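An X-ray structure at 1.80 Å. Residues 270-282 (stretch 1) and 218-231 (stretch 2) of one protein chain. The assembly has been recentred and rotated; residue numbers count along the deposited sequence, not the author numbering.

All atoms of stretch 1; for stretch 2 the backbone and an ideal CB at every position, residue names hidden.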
ATOM      1  N   SER A 270      13.815  -7.873  -7.868  1.00 21.05           N
ATOM      2  CA  SER A 270      15.125  -7.366  -8.239  1.00 21.88           C
ATOM      3  C   SER A 270      15.900  -6.861  -7.041  1.00 21.93           C
ATOM      4  O   SER A 270      17.118  -6.798  -7.079  1.00 21.96           O
ATOM      5  CB  SER A 270      14.998  -6.245  -9.269  1.00 22.33           C
ATOM      6  OG  SER A 270      14.229  -5.205  -8.734  1.00 25.32           O
ATOM      7  N   LEU A 271      15.204  -6.510  -5.966  1.00 21.64           N
ATOM      8  CA  LEU A 271      15.914  -6.113  -4.765  1.00 21.86           C
ATOM      9  C   LEU A 271      16.674  -7.266  -4.062  1.00 21.36           C
ATOM     10  O   LEU A 271      17.569  -7.023  -3.260  1.00 20.31           O
ATOM     11  CB  LEU A 271      14.978  -5.332  -3.835  1.00 22.16           C
ATOM     12  CG  LEU A 271      14.050  -6.096  -2.932  1.00 23.81           C
ATOM     13  CD1 LEU A 271      14.823  -6.501  -1.700  1.00 25.19           C
ATOM     14  CD2 LEU A 271      12.799  -5.234  -2.590  1.00 23.34           C
ATOM     15  N   VAL A 272      16.328  -8.515  -4.350  1.00 20.36           N
ATOM     16  CA  VAL A 272      16.988  -9.628  -3.684  1.00 20.85           C
ATOM     17  C   VAL A 272      18.459  -9.756  -4.133  1.00 20.84           C
ATOM     18  O   VAL A 272      18.755  -9.958  -5.307  1.00 21.34           O
ATOM     19  CB  VAL A 272      16.252 -10.959  -3.912  1.00 19.90           C
ATOM     20  CG1 VAL A 272      16.990 -12.105  -3.231  1.00 20.84           C
ATOM     21  CG2 VAL A 272      14.811 -10.881  -3.398  1.00 20.11           C
ATOM     22  N   ASP A 273      19.368  -9.585  -3.188  1.00 20.85           N
ATOM     23  CA  ASP A 273      20.793  -9.789  -3.456  1.00 21.02           C
ATOM     24  C   ASP A 273      21.372 -10.721  -2.392  1.00 20.83           C
ATOM     25  O   ASP A 273      20.635 -11.239  -1.534  1.00 19.85           O
ATOM     26  CB  ASP A 273      21.540  -8.447  -3.536  1.00 21.41           C
ATOM     27  CG  ASP A 273      21.544  -7.653  -2.216  1.00 20.52           C
ATOM     28  OD1 ASP A 273      21.402  -8.221  -1.116  1.00 20.78           O
ATOM     29  OD2 ASP A 273      21.724  -6.421  -2.277  1.00 22.84           O
ATOM     30  N   ASP A 274      22.688 -10.947  -2.444  1.00 21.05           N
ATOM     31  CA  ASP A 274      23.318 -11.903  -1.531  1.00 21.45           C
ATOM     32  C   ASP A 274      23.556 -11.353  -0.112  1.00 21.17           C
ATOM     33  O   ASP A 274      24.199 -12.006   0.701  1.00 20.60           O
ATOM     34  CB  ASP A 274      24.610 -12.505  -2.140  1.00 22.50           C
ATOM     35  CG  ASP A 274      25.737 -11.495  -2.300  1.00 24.52           C
ATOM     36  OD1 ASP A 274      25.613 -10.343  -1.828  1.00 27.06           O
ATOM     37  OD2 ASP A 274      26.778 -11.867  -2.917  1.00 28.93           O
ATOM     38  N   GLU A 275      23.052 -10.150   0.162  1.00 20.13           N
ATOM     39  CA  GLU A 275      23.007  -9.597   1.505  1.00 20.42           C
ATOM     40  C   GLU A 275      21.556  -9.379   1.981  1.00 19.50           C
ATOM     41  O   GLU A 275      21.325  -8.614   2.902  1.00 20.21           O
ATOM     42  CB  GLU A 275      23.738  -8.277   1.536  1.00 20.22           C
ATOM     43  CG  GLU A 275      25.214  -8.394   1.189  1.00 22.15           C
ATOM     44  CD  GLU A 275      25.860  -7.036   1.134  1.00 24.27           C
ATOM     45  OE1 GLU A 275      25.399  -6.167   0.351  1.00 31.98           O
ATOM     46  OE2 GLU A 275      26.810  -6.813   1.899  1.00 30.57           O
ATOM     47  N   THR A 276      20.610 -10.062   1.339  1.00 18.41           N
ATOM     48  CA  THR A 276      19.184  -9.930   1.636  1.00 18.53           C
ATOM     49  C   THR A 276      18.640 -11.151   2.355  1.00 17.65           C
ATOM     50  O   THR A 276      18.855 -12.283   1.909  1.00 18.52           O
ATOM     51  CB  THR A 276      18.342  -9.754   0.339  1.00 18.74           C
ATOM     52  OG1 THR A 276      18.792  -8.613  -0.402  1.00 18.51           O
ATOM     53  CG2 THR A 276      16.843  -9.616   0.662  1.00 17.47           C
ATOM     54  N   LEU A 277      17.933 -10.898   3.460  1.00 17.15           N
ATOM     55  CA  LEU A 277      17.093 -11.870   4.144  1.00 16.53           C
ATOM     56  C   LEU A 277      15.669 -11.703   3.642  1.00 16.01           C
ATOM     57  O   LEU A 277      15.137 -10.604   3.677  1.00 15.28           O
ATOM     58  CB  LEU A 277      17.070 -11.598   5.658  1.00 17.26           C
ATOM     59  CG  LEU A 277      16.058 -12.349   6.549  1.00 16.62           C
ATOM     60  CD1 LEU A 277      16.220 -13.867   6.496  1.00 16.84           C
ATOM     61  CD2 LEU A 277      16.181 -11.876   7.988  1.00 17.22           C
ATOM     62  N   VAL A 278      15.055 -12.801   3.244  1.00 15.51           N
ATOM     63  CA  VAL A 278      13.650 -12.819   2.856  1.00 15.13           C
ATOM     64  C   VAL A 278      12.897 -13.687   3.846  1.00 15.47           C
ATOM     65  O   VAL A 278      13.262 -14.857   4.074  1.00 15.68           O
ATOM     66  CB  VAL A 278      13.452 -13.391   1.432  1.00 15.22           C
ATOM     67  CG1 VAL A 278      11.944 -13.471   1.091  1.00 15.18           C
ATOM     68  CG2 VAL A 278      14.237 -12.542   0.377  1.00 14.45           C
ATOM     69  N   VAL A 279      11.835 -13.134   4.438  1.00 14.90           N
ATOM     70  CA  VAL A 279      10.980 -13.892   5.355  1.00 14.96           C
ATOM     71  C   VAL A 279       9.573 -13.990   4.782  1.00 14.65           C
ATOM     72  O   VAL A 279       8.957 -12.980   4.457  1.00 15.05           O
ATOM     73  CB  VAL A 279      10.956 -13.263   6.772  1.00 14.55           C
ATOM     74  CG1 VAL A 279      10.064 -14.091   7.724  1.00 14.68           C
ATOM     75  CG2 VAL A 279      12.378 -13.092   7.315  1.00 13.57           C
ATOM     76  N   VAL A 280       9.067 -15.212   4.679  1.00 14.96           N
ATOM     77  CA  VAL A 280       7.762 -15.470   4.089  1.00 15.00           C
ATOM     78  C   VAL A 280       6.801 -15.930   5.161  1.00 15.28           C
ATOM     79  O   VAL A 280       7.010 -16.975   5.790  1.00 15.48           O
ATOM     80  CB  VAL A 280       7.833 -16.507   2.951  1.00 14.86           C
ATOM     81  CG1 VAL A 280       6.435 -16.751   2.349  1.00 15.73           C
ATOM     82  CG2 VAL A 280       8.845 -16.055   1.878  1.00 15.30           C
ATOM     83  N   PHE A 281       5.742 -15.149   5.353  1.00 14.79           N
ATOM     84  CA  PHE A 281       4.637 -15.504   6.233  1.00 14.73           C
ATOM     85  C   PHE A 281       3.625 -16.366   5.432  1.00 15.38           C
ATOM     86  O   PHE A 281       2.824 -15.842   4.649  1.00 15.20           O
ATOM     87  CB  PHE A 281       3.911 -14.249   6.758  1.00 14.33           C
ATOM     88  CG  PHE A 281       4.769 -13.285   7.579  1.00 14.56           C
ATOM     89  CD1 PHE A 281       5.940 -13.684   8.233  1.00 12.86           C
ATOM     90  CD2 PHE A 281       4.330 -11.984   7.765  1.00 14.40           C
ATOM     91  CE1 PHE A 281       6.677 -12.784   8.976  1.00 13.57           C
ATOM     92  CE2 PHE A 281       5.037 -11.085   8.533  1.00 14.55           C
ATOM     93  CZ  PHE A 281       6.205 -11.478   9.158  1.00 13.88           C
ATOM     94  N   VAL A 282       3.671 -17.685   5.620  1.00 14.88           N
ATOM     95  CA  VAL A 282       2.863 -18.588   4.827  1.00 15.03           C
ATOM     96  C   VAL A 282       1.398 -18.624   5.299  1.00 14.99           C
ATOM     97  O   VAL A 282       1.111 -18.824   6.484  1.00 15.99           O
ATOM     98  CB  VAL A 282       3.483 -20.013   4.839  1.00 15.03           C
ATOM     99  CG1 VAL A 282       2.633 -21.013   4.012  1.00 15.46           C
ATOM    100  CG2 VAL A 282       4.906 -19.957   4.323  1.00 15.03           C
ATOM    101  N   UNK A 218      16.596 -14.539  17.044  1.00 22.37           N
ATOM    102  CA  UNK A 218      15.385 -15.010  16.326  1.00 23.10           C
ATOM    103  C   UNK A 218      15.606 -15.587  14.922  1.00 23.39           C
ATOM    104  O   UNK A 218      15.342 -16.775  14.699  1.00 25.70           O
ATOM    105  CB  UNK A 218      14.402 -13.844  16.205  1.00 23.10           C
ATOM    106  N   UNK A 219      16.001 -14.742  13.971  1.00 23.07           N
ATOM    107  CA  UNK A 219      16.493 -15.210  12.678  1.00 23.01           C
ATOM    108  C   UNK A 219      18.027 -15.263  12.709  1.00 24.06           C
ATOM    109  O   UNK A 219      18.621 -15.914  11.850  1.00 25.89           O
ATOM    110  CB  UNK A 219      16.002 -14.302  11.548  1.00 23.01           C
ATOM    111  N   UNK A 220      18.657 -14.567  13.664  1.00 24.50           N
ATOM    112  CA  UNK A 220      20.120 -14.611  13.831  1.00 24.39           C
ATOM    113  C   UNK A 220      20.780 -13.277  13.575  1.00 24.79           C
ATOM    114  O   UNK A 220      20.104 -12.268  13.396  1.00 24.32           O
ATOM    115  CB  UNK A 220      20.728 -15.657  12.894  1.00 24.39           C
ATOM    116  N   UNK A 221      22.114 -13.274  13.558  1.00 24.43           N
ATOM    117  CA  UNK A 221      22.899 -12.042  13.407  1.00 24.69           C
ATOM    118  C   UNK A 221      23.826 -12.007  12.180  1.00 25.25           C
ATOM    119  O   UNK A 221      24.912 -11.412  12.225  1.00 27.41           O
ATOM    120  CB  UNK A 221      23.743 -11.836  14.666  1.00 24.69           C
ATOM    121  N   UNK A 222      23.395 -12.603  11.081  1.00 24.62           N
ATOM    122  CA  UNK A 222      24.149 -12.552   9.825  1.00 23.93           C
ATOM    123  C   UNK A 222      24.250 -11.124   9.291  1.00 23.50           C
ATOM    124  O   UNK A 222      23.424 -10.269   9.608  1.00 23.11           O
ATOM    125  CB  UNK A 222      23.494 -13.455   8.777  1.00 23.93           C
ATOM    126  N   UNK A 223      25.273 -10.846   8.471  1.00 23.03           N
ATOM    127  CA  UNK A 223      25.493  -9.484   8.014  1.00 22.56           C
ATOM    128  C   UNK A 223      24.586  -9.078   6.825  1.00 22.21           C
ATOM    129  O   UNK A 223      25.053  -8.533   5.823  1.00 21.08           O
ATOM    130  CB  UNK A 223      26.963  -9.322   7.620  1.00 22.56           C
ATOM    131  N   UNK A 224      23.289  -9.320   6.951  1.00 21.28           N
ATOM    132  CA  UNK A 224      22.359  -8.856   5.927  1.00 20.93           C
ATOM    133  C   UNK A 224      22.269  -7.326   5.945  1.00 20.31           C
ATOM    134  O   UNK A 224      22.458  -6.693   6.991  1.00 20.52           O
ATOM    135  CB  UNK A 224      20.976  -9.476   6.138  1.00 20.93           C
ATOM    136  N   UNK A 225      22.022  -6.762   4.766  1.00 19.81           N
ATOM    137  CA  UNK A 225      21.837  -5.331   4.547  1.00 19.55           C
ATOM    138  C   UNK A 225      20.398  -4.982   4.132  1.00 18.40           C
ATOM    139  O   UNK A 225      20.007  -3.806   4.122  1.00 17.53           O
ATOM    140  CB  UNK A 225      22.817  -4.843   3.478  1.00 19.55           C
ATOM    141  N   UNK A 226      19.643  -5.990   3.730  1.00 16.96           N
ATOM    142  CA  UNK A 226      18.243  -5.794   3.328  1.00 16.64           C
ATOM    143  C   UNK A 226      17.425  -6.903   3.927  1.00 16.02           C
ATOM    144  O   UNK A 226      17.872  -8.056   3.994  1.00 15.30           O
ATOM    145  CB  UNK A 226      18.084  -5.764   1.807  1.00 16.64           C
ATOM    146  N   UNK A 227      16.229  -6.541   4.368  1.00 15.20           N
ATOM    147  CA  UNK A 227      15.253  -7.519   4.776  1.00 16.56           C
ATOM    148  C   UNK A 227      13.953  -7.277   4.026  1.00 15.70           C
ATOM    149  O   UNK A 227      13.538  -6.133   3.840  1.00 15.07           O
ATOM    150  CB  UNK A 227      15.032  -7.470   6.289  1.00 16.56           C
ATOM    151  N   UNK A 228      13.347  -8.366   3.565  1.00 14.82           N
ATOM    152  CA  UNK A 228      12.072  -8.311   2.890  1.00 15.24           C
ATOM    153  C   UNK A 228      11.121  -9.263   3.585  1.00 14.78           C
ATOM    154  O   UNK A 228      11.426 -10.460   3.731  1.00 15.18           O
ATOM    155  CB  UNK A 228      12.213  -8.653   1.405  1.00 15.24           C
ATOM    156  N   UNK A 229       9.970  -8.730   3.998  1.00 13.53           N
ATOM    157  CA  UNK A 229       8.877  -9.571   4.493  1.00 13.32           C
ATOM    158  C   UNK A 229       7.792  -9.702   3.449  1.00 12.64           C
ATOM    159  O   UNK A 229       7.384  -8.694   2.850  1.00 11.82           O
ATOM    160  CB  UNK A 229       8.293  -9.000   5.787  1.00 13.32           C
ATOM    161  N   UNK A 230       7.290 -10.924   3.266  1.00 12.76           N
ATOM    162  CA  UNK A 230       6.247 -11.233   2.269  1.00 12.86           C
ATOM    163  C   UNK A 230       5.055 -11.927   2.911  1.00 12.72           C
ATOM    164  O   UNK A 230       5.211 -12.831   3.743  1.00 13.40           O
ATOM    165  CB  UNK A 230       6.815 -12.112   1.153  1.00 12.86           C
ATOM    166  N   UNK A 231       3.855 -11.468   2.562  1.00 13.18           N
ATOM    167  CA  UNK A 231       2.615 -12.089   3.033  1.00 13.33           C
ATOM    168  C   UNK A 231       1.482 -11.786   2.069  1.00 13.28           C
ATOM    169  O   UNK A 231       1.411 -10.686   1.531  1.00 13.00           O
ATOM    170  CB  UNK A 231       2.260 -11.602   4.439  1.00 13.33           C
TER

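Positions 226 to 230 pair in parallel with Thr-276 to Val-280, the strand axes 14° apart and 4.6 Å at closest approach, so side chains alternate between the face of Leu-277, Val-279 and Phe-281 and the face of Thr-276, Val-278 and Val-280.

Position 218 has nothing of stretch 1 within 5.5 Å of its ideal CB; the contact does not choose, and Val-218 is deposited. At 219 CB points toward stretch 1, 4.3 Å from Leu-277 CD2, which favours a large apolar group. Phe-219 has one ring face under Val-279 CG2, 4.3 Å from the ring centroid. At 220, phi/psi of 116/-173 would jam any CB against the preceding carbonyl O; glycine is required, and it is Gly-220. Positions 221, 222 and 223 leave the choice open: Tyr-221, Ala-222 and Pro-223. A water donates to Pro-223 O (2.7 Å from the water O) and to Glu-275 OE2 (2.6 Å).

At 224 the ideal CB lies 3.4 Å from Glu-275 O and points sideways, with Leu-277 within reach of a broad apolar side chain. Trp-224 supplies it: Leu-277 CD2 sits 3.9 Å from the centroid of its six-membered ring, only 3° off the normal. At 225 CB is 4.1 Å from Glu-275 CB, beside a carboxylate, so a long cation or a polar donor would suit. Lys-225 NZ forms a salt bridge with Glu-275 OE2 at 3.2 Å, while its backbone N donates to Glu-275 O at 2.7 Å.

Position 226 faces Thr-276 OG1, 3.7 Å from the ideal CB; farther out lie the Leu-271 carbonyl and the Asp-273 carboxylate, inviting a long basic chain. Arg-226 NH2 donates to Leu-271 O at 3.0 Å, near the guanidinium plane; Asp-273 OD2, 3.7 Å from NH2, lies over one face, a long, purely electrostatic salt bridge.

At 227, on the Leu-277 face, several aliphatics would fit; Ile-227 CD1 meets Leu-277 CD2 at 3.6 Å. At 228 the ideal CB lies 4.5 Å from Val-278 CG2 and 4.6 Å from Leu-271 CD1, suggesting a compact apolar residue. Val-228 CG2 packs tightly on Leu-271 CD1 at 3.2 Å.

At 229 the ideal CB lies 4.7 Å from Phe-281 CZ, suiting an aromatic or aliphatic. Tyr-229 CD1 approaches Phe-281 CZ to 3.4 Å, the ring planes oblique at 44°. At 230, CB is 4.5 Å from Val-280 CG2, which suits branched aliphatics; Leu-230 CD1 reaches Val-278 CG1 at 3.9 Å. At 231 an ideal CB would sit 3.9 Å from Phe-281 CB, permitting small residues; the deposited one is Gly-231.

Stretch 2 218-231: VFGYAPWKRIVYLG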
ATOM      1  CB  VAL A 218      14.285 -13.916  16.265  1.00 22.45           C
ATOM      2  CG1 VAL A 218      12.960 -14.535  15.762  1.00 22.24           C
ATOM      3  CG2 VAL A 218      14.113 -13.275  17.659  1.00 22.94           C
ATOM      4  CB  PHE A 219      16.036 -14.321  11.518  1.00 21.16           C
ATOM      5  CG  PHE A 219      14.540 -14.071  11.482  1.00 19.82           C
ATOM      6  CD1 PHE A 219      13.646 -15.088  11.734  1.00 19.24           C
ATOM      7  CD2 PHE A 219      14.040 -12.817  11.167  1.00 17.43           C
ATOM      8  CE1 PHE A 219      12.268 -14.864  11.711  1.00 18.60           C
ATOM      9  CE2 PHE A 219      12.645 -12.581  11.159  1.00 17.30           C
ATOM     10  CZ  PHE A 219      11.786 -13.605  11.423  1.00 18.09           C
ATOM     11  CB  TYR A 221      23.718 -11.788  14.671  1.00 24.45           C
ATOM     12  CG  TYR A 221      22.884 -11.710  15.941  1.00 24.14           C
ATOM     13  CD1 TYR A 221      21.978 -10.665  16.140  1.00 23.46           C
ATOM     14  CD2 TYR A 221      23.026 -12.660  16.954  1.00 24.14           C
ATOM     15  CE1 TYR A 221      21.230 -10.577  17.302  1.00 24.69           C
ATOM     16  CE2 TYR A 221      22.284 -12.591  18.104  1.00 23.68           C
ATOM     17  CZ  TYR A 221      21.386 -11.543  18.282  1.00 23.80           C
ATOM     18  OH  TYR A 221      20.650 -11.453  19.426  1.00 23.40           O
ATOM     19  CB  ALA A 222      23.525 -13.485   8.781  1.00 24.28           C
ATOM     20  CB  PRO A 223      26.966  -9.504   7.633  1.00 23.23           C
ATOM     21  CG  PRO A 223      27.204 -10.929   7.165  1.00 23.39           C
ATOM     22  CD  PRO A 223      26.297 -11.786   7.971  1.00 22.97           C
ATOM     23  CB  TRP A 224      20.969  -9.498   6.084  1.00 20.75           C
ATOM     24  CG  TRP A 224      20.606  -9.810   7.475  1.00 20.57           C
ATOM     25  CD1 TRP A 224      20.507  -8.933   8.504  1.00 20.19           C
ATOM     26  CD2 TRP A 224      20.332 -11.097   8.010  1.00 18.64           C
ATOM     27  NE1 TRP A 224      20.172  -9.586   9.648  1.00 20.01           N
ATOM     28  CE2 TRP A 224      20.055 -10.922   9.377  1.00 19.91           C
ATOM     29  CE3 TRP A 224      20.281 -12.381   7.465  1.00 20.26           C
ATOM     30  CZ2 TRP A 224      19.731 -11.978  10.215  1.00 20.60           C
ATOM     31  CZ3 TRP A 224      19.967 -13.439   8.298  1.00 19.93           C
ATOM     32  CH2 TRP A 224      19.699 -13.231   9.655  1.00 20.64           C
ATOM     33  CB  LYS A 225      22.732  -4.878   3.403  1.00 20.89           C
ATOM     34  CG  LYS A 225      24.225  -5.081   3.662  1.00 23.14           C
ATOM     35  CD  LYS A 225      24.794  -3.995   4.532  1.00 27.70           C
ATOM     36  CE  LYS A 225      26.341  -3.976   4.445  1.00 29.78           C
ATOM     37  NZ  LYS A 225      26.827  -3.816   3.034  1.00 33.73           N
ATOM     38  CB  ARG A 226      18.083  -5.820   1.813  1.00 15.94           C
ATOM     39  CG  ARG A 226      18.933  -4.773   1.092  1.00 15.54           C
ATOM     40  CD  ARG A 226      18.772  -4.838  -0.412  1.00 15.92           C
ATOM     41  NE  ARG A 226      19.419  -3.700  -1.071  1.00 14.65           N
ATOM     42  CZ  ARG A 226      19.433  -3.492  -2.394  1.00 16.55           C
ATOM     43  NH1 ARG A 226      20.049  -2.428  -2.884  1.00 17.03           N
ATOM     44  NH2 ARG A 226      18.832  -4.335  -3.220  1.00 17.12           N
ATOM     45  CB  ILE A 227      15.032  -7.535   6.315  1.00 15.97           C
ATOM     46  CG1 ILE A 227      14.044  -8.638   6.694  1.00 16.81           C
ATOM     47  CG2 ILE A 227      14.576  -6.197   6.840  1.00 19.45           C
ATOM     48  CD1 ILE A 227      14.074  -9.000   8.164  1.00 18.85           C
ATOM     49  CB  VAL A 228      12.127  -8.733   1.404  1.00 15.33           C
ATOM     50  CG1 VAL A 228      10.711  -8.449   0.739  1.00 15.62           C
ATOM     51  CG2 VAL A 228      13.253  -8.037   0.689  1.00 17.31           C
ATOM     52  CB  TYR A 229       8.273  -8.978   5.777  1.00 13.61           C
ATOM     53  CG  TYR A 229       9.145  -9.085   7.011  1.00 12.96           C
ATOM     54  CD1 TYR A 229       9.114 -10.226   7.817  1.00 13.77           C
ATOM     55  CD2 TYR A 229       9.928  -8.015   7.423  1.00 13.36           C
ATOM     56  CE1 TYR A 229       9.879 -10.315   8.982  1.00 13.51           C
ATOM     57  CE2 TYR A 229      10.691  -8.083   8.571  1.00 12.90           C
ATOM     58  CZ  TYR A 229      10.663  -9.239   9.354  1.00 13.01           C
ATOM     59  OH  TYR A 229      11.412  -9.300  10.501  1.00 14.18           O
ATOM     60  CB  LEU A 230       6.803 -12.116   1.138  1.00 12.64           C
ATOM     61  CG  LEU A 230       8.041 -11.642   0.366  1.00 13.12           C
ATOM     62  CD1 LEU A 230       8.568 -12.693  -0.631  1.00 15.13           C
ATOM     63  CD2 LEU A 230       7.736 -10.325  -0.353  1.00 11.25           C
TER
HETATM   64  O   HOH W   1      27.096  -8.185   4.142  1.00 35.51           O
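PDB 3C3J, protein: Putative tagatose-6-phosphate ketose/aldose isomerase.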